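Local coordinates for topoisomerase I-like protein (Leishmania donovani, PDB 2B9S) that relaxes supercoiled DNA by transient single-strand cleavage and religation, probably as the large subunit of a heterodimeric type IB topoisomerase, at residues D[35-47]-D[101-113]. Numbering follows the deposited sequence.
Sequences EYEPHGIPIFYDG and LCDFEPIYQWHLV
A short antiparallel ladder and a loop-helix contact join residues 35-47 to 101-113 within the DNA-binding fragment of this topoisomerase I. Phe44 and Asp103 form the hydrogen-bonded pair: Phe44 N reaches Asp103 O at 3.2 Å, nearly straight and on a lone pair, and Asp103 N returns to Phe44 O at 2.8 Å. Asp46 N then bonds Leu101 O. Tyr45 and Cys102 form the adjacent non-hydrogen-bonded pair, with SG at the edge of the Tyr45 ring, 3.7 Å from CD1; Leu101 CB also approaches Tyr45 CE1, obliquely, and Tyr45 OH is tied to Arg97 N. Asp103 OD1 accepts from Glu105 N in an Asx turn at the helix start. At the start of strand 43-45, Ile43 CG2 meets Ile107 CD1 (3.6 Å); ahead of the strand, Ile41 CG2 abuts Pro106 CB (3.5 Å). The His39 ring tilts 46° against the six-membered ring of Trp110, its CD2 over one indole face. The imidazole's rotation is fixed by Ile41 N, which bonds His39 ND1 in the ring plane, and by Thr61 OG1 at NE2. Strand 43-45 lies between 48-50 and 102-103 in the antiparallel sheet; Trp85 of helix 75-89 touches Ile43 and Cys102, and the Glu57 carboxylate of helix 54-64 accepts from His39 N and Gly40 N.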
# COMPACT_ATOMS: atom_id res chain seq x y z
N GLU D 35 13.69 -3.57 23.85
CA GLU D 35 15.13 -3.38 23.65
C GLU D 35 15.81 -4.71 23.24
O GLU D 35 15.37 -5.78 23.65
CB GLU D 35 15.75 -2.81 24.95
N TYR D 36 16.86 -4.64 22.42
CA TYR D 36 17.57 -5.86 21.97
C TYR D 36 18.16 -6.67 23.14
O TYR D 36 18.82 -6.11 24.00
CB TYR D 36 18.70 -5.52 20.98
CG TYR D 36 19.37 -6.77 20.45
CD1 TYR D 36 18.65 -7.67 19.66
CD2 TYR D 36 20.69 -7.09 20.78
CE1 TYR D 36 19.22 -8.83 19.19
CE2 TYR D 36 21.29 -8.26 20.29
CZ TYR D 36 20.52 -9.13 19.50
OH TYR D 36 21.04 -10.29 18.99
N GLU D 37 17.93 -7.98 23.16
CA GLU D 37 18.50 -8.87 24.18
C GLU D 37 19.59 -9.77 23.58
O GLU D 37 19.27 -10.74 22.87
CB GLU D 37 17.41 -9.72 24.86
N PRO D 38 20.87 -9.43 23.83
CA PRO D 38 21.94 -10.20 23.18
C PRO D 38 22.00 -11.64 23.67
O PRO D 38 21.67 -11.91 24.83
CB PRO D 38 23.22 -9.45 23.55
CG PRO D 38 22.77 -8.14 24.08
CD PRO D 38 21.42 -8.34 24.66
N HIS D 39 22.41 -12.55 22.80
CA HIS D 39 22.52 -13.96 23.17
C HIS D 39 23.98 -14.35 23.40
O HIS D 39 24.26 -15.42 23.93
CB HIS D 39 21.88 -14.83 22.08
CG HIS D 39 22.24 -14.43 20.68
ND1 HIS D 39 23.53 -14.47 20.20
CD2 HIS D 39 21.48 -13.96 19.66
CE1 HIS D 39 23.55 -14.04 18.95
NE2 HIS D 39 22.32 -13.73 18.60
N GLY D 40 24.91 -13.50 22.97
CA GLY D 40 26.35 -13.77 23.08
C GLY D 40 26.90 -14.94 22.27
O GLY D 40 28.01 -15.41 22.54
N ILE D 41 26.12 -15.45 21.31
CA ILE D 41 26.62 -16.47 20.37
C ILE D 41 27.58 -15.85 19.34
O ILE D 41 27.21 -14.91 18.64
CB ILE D 41 25.46 -17.26 19.66
CG1 ILE D 41 24.44 -17.82 20.67
CG2 ILE D 41 26.00 -18.42 18.80
CD1 ILE D 41 25.04 -18.74 21.76
N PRO D 42 28.79 -16.36 19.21
CA PRO D 42 29.70 -15.84 18.19
C PRO D 42 29.36 -16.27 16.76
O PRO D 42 28.60 -17.19 16.56
CB PRO D 42 31.04 -16.43 18.61
CG PRO D 42 30.68 -17.69 19.23
CD PRO D 42 29.37 -17.51 19.90
N ILE D 43 29.95 -15.59 15.79
CA ILE D 43 30.18 -16.17 14.48
C ILE D 43 31.63 -16.58 14.27
O ILE D 43 32.48 -16.31 15.09
CB ILE D 43 29.69 -15.25 13.35
CG1 ILE D 43 30.61 -14.05 13.18
CG2 ILE D 43 28.28 -14.84 13.55
CD1 ILE D 43 30.83 -13.66 11.77
N PHE D 44 31.89 -17.24 13.16
CA PHE D 44 33.24 -17.60 12.80
C PHE D 44 33.63 -16.92 11.49
O PHE D 44 32.97 -17.09 10.49
CB PHE D 44 33.39 -19.11 12.71
CG PHE D 44 33.40 -19.80 14.05
CD1 PHE D 44 32.24 -20.01 14.75
CD2 PHE D 44 34.58 -20.24 14.60
CE1 PHE D 44 32.27 -20.62 15.96
CE2 PHE D 44 34.60 -20.86 15.81
CZ PHE D 44 33.44 -21.05 16.49
N TYR D 45 34.69 -16.14 11.53
CA TYR D 45 35.20 -15.50 10.33
C TYR D 45 36.50 -16.17 9.89
O TYR D 45 37.41 -16.35 10.70
CB TYR D 45 35.41 -14.00 10.53
CG TYR D 45 35.83 -13.32 9.25
CD1 TYR D 45 34.88 -13.02 8.26
CD2 TYR D 45 37.17 -13.02 8.99
CE1 TYR D 45 35.26 -12.41 7.07
CE2 TYR D 45 37.55 -12.41 7.80
CZ TYR D 45 36.59 -12.11 6.84
OH TYR D 45 36.96 -11.51 5.66
N ASP D 46 36.57 -16.54 8.61
CA ASP D 46 37.67 -17.32 8.05
C ASP D 46 38.16 -18.45 9.00
O ASP D 46 39.37 -18.66 9.17
CB ASP D 46 38.81 -16.39 7.63
CG ASP D 46 39.78 -17.04 6.66
OD1 ASP D 46 39.43 -18.10 6.05
OD2 ASP D 46 40.89 -16.49 6.51
N GLY D 47 37.21 -19.16 9.60
CA GLY D 47 37.50 -20.21 10.58
C GLY D 47 37.79 -19.84 12.03
O GLY D 47 37.81 -20.71 12.89
N LEU D 101 33.37 -15.31 3.76
CA LEU D 101 34.15 -15.91 4.84
C LEU D 101 33.48 -15.88 6.22
O LEU D 101 34.07 -16.35 7.19
CB LEU D 101 35.54 -15.25 4.91
CG LEU D 101 36.44 -15.41 3.68
CD1 LEU D 101 37.79 -14.80 3.96
CD2 LEU D 101 36.60 -16.89 3.32
N CYS D 102 32.27 -15.33 6.29
CA CYS D 102 31.49 -15.28 7.53
C CYS D 102 30.65 -16.52 7.67
O CYS D 102 29.90 -16.84 6.76
CB CYS D 102 30.55 -14.08 7.56
SG CYS D 102 31.30 -12.47 7.50
N ASP D 103 30.73 -17.20 8.81
CA ASP D 103 29.91 -18.37 9.06
C ASP D 103 28.94 -18.07 10.20
O ASP D 103 29.34 -17.94 11.35
CB ASP D 103 30.80 -19.55 9.41
CG ASP D 103 30.07 -20.88 9.48
OD1 ASP D 103 28.83 -20.92 9.56
OD2 ASP D 103 30.77 -21.90 9.48
N PHE D 104 27.66 -17.97 9.86
CA PHE D 104 26.61 -17.57 10.78
C PHE D 104 25.91 -18.74 11.43
O PHE D 104 24.91 -18.55 12.12
CB PHE D 104 25.55 -16.76 10.04
CG PHE D 104 26.06 -15.46 9.49
CD1 PHE D 104 26.07 -14.31 10.28
CD2 PHE D 104 26.49 -15.38 8.15
CE1 PHE D 104 26.52 -13.10 9.77
CE2 PHE D 104 26.95 -14.15 7.62
CZ PHE D 104 26.97 -13.02 8.44
N GLU D 105 26.44 -19.94 11.23
CA GLU D 105 25.76 -21.17 11.65
C GLU D 105 25.43 -21.29 13.16
O GLU D 105 24.32 -21.71 13.51
CB GLU D 105 26.53 -22.40 11.11
CG GLU D 105 25.73 -23.70 11.09
CD GLU D 105 24.40 -23.62 10.28
OE1 GLU D 105 24.19 -22.70 9.45
OE2 GLU D 105 23.56 -24.52 10.47
N PRO D 106 26.38 -20.92 14.06
CA PRO D 106 25.99 -20.96 15.48
C PRO D 106 24.76 -20.07 15.80
O PRO D 106 23.89 -20.47 16.58
CB PRO D 106 27.25 -20.45 16.21
CG PRO D 106 28.38 -20.71 15.25
CD PRO D 106 27.79 -20.51 13.89
N ILE D 107 24.66 -18.89 15.19
CA ILE D 107 23.50 -18.05 15.43
C ILE D 107 22.23 -18.64 14.80
O ILE D 107 21.18 -18.66 15.43
CB ILE D 107 23.70 -16.60 14.97
CG1 ILE D 107 24.82 -15.93 15.80
CG2 ILE D 107 22.34 -15.86 15.01
CD1 ILE D 107 25.21 -14.53 15.31
N TYR D 108 22.34 -19.11 13.55
CA TYR D 108 21.22 -19.80 12.91
C TYR D 108 20.67 -20.93 13.77
O TYR D 108 19.47 -21.05 13.97
CB TYR D 108 21.61 -20.38 11.56
CG TYR D 108 20.43 -21.02 10.85
CD1 TYR D 108 20.41 -22.37 10.56
CD2 TYR D 108 19.32 -20.25 10.48
CE1 TYR D 108 19.33 -22.95 9.90
CE2 TYR D 108 18.24 -20.80 9.83
CZ TYR D 108 18.25 -22.16 9.54
OH TYR D 108 17.15 -22.72 8.89
N GLN D 109 21.57 -21.79 14.25
CA GLN D 109 21.19 -22.91 15.10
C GLN D 109 20.55 -22.46 16.40
O GLN D 109 19.55 -23.05 16.82
CB GLN D 109 22.39 -23.83 15.34
CG GLN D 109 22.88 -24.51 14.05
CD GLN D 109 21.80 -25.34 13.38
OE1 GLN D 109 20.91 -25.88 14.04
NE2 GLN D 109 21.87 -25.44 12.06
N TRP D 110 21.10 -21.42 17.03
CA TRP D 110 20.46 -20.76 18.19
C TRP D 110 19.02 -20.37 17.87
O TRP D 110 18.12 -20.65 18.64
CB TRP D 110 21.26 -19.51 18.62
CG TRP D 110 20.57 -18.66 19.67
CD1 TRP D 110 20.61 -18.84 21.03
CD2 TRP D 110 19.73 -17.51 19.44
NE1 TRP D 110 19.86 -17.88 21.66
CE2 TRP D 110 19.31 -17.05 20.72
CE3 TRP D 110 19.31 -16.83 18.30
CZ2 TRP D 110 18.48 -15.93 20.88
CZ3 TRP D 110 18.48 -15.72 18.46
CH2 TRP D 110 18.06 -15.29 19.75
N HIS D 111 18.81 -19.74 16.72
CA HIS D 111 17.48 -19.32 16.28
C HIS D 111 16.48 -20.49 16.12
O HIS D 111 15.29 -20.35 16.41
CB HIS D 111 17.60 -18.47 14.99
CG HIS D 111 16.41 -18.58 14.08
ND1 HIS D 111 15.23 -17.90 14.31
CD2 HIS D 111 16.23 -19.28 12.94
CE1 HIS D 111 14.37 -18.19 13.34
NE2 HIS D 111 14.95 -19.03 12.51
N LEU D 112 16.97 -21.64 15.64
CA LEU D 112 16.14 -22.84 15.47
C LEU D 112 15.74 -23.46 16.81
O LEU D 112 14.67 -24.05 16.92
CB LEU D 112 16.84 -23.90 14.61
CG LEU D 112 17.08 -23.70 13.12
CD1 LEU D 112 17.67 -24.98 12.54
CD2 LEU D 112 15.82 -23.29 12.36
N VAL D 113 16.62 -23.34 17.79
CA VAL D 113 16.34 -23.75 19.16
C VAL D 113 15.28 -22.83 19.79
O VAL D 113 14.37 -23.30 20.46
CB VAL D 113 17.65 -23.81 20.02
CG1 VAL D 113 17.35 -23.99 21.51
CG2 VAL D 113 18.55 -24.93 19.52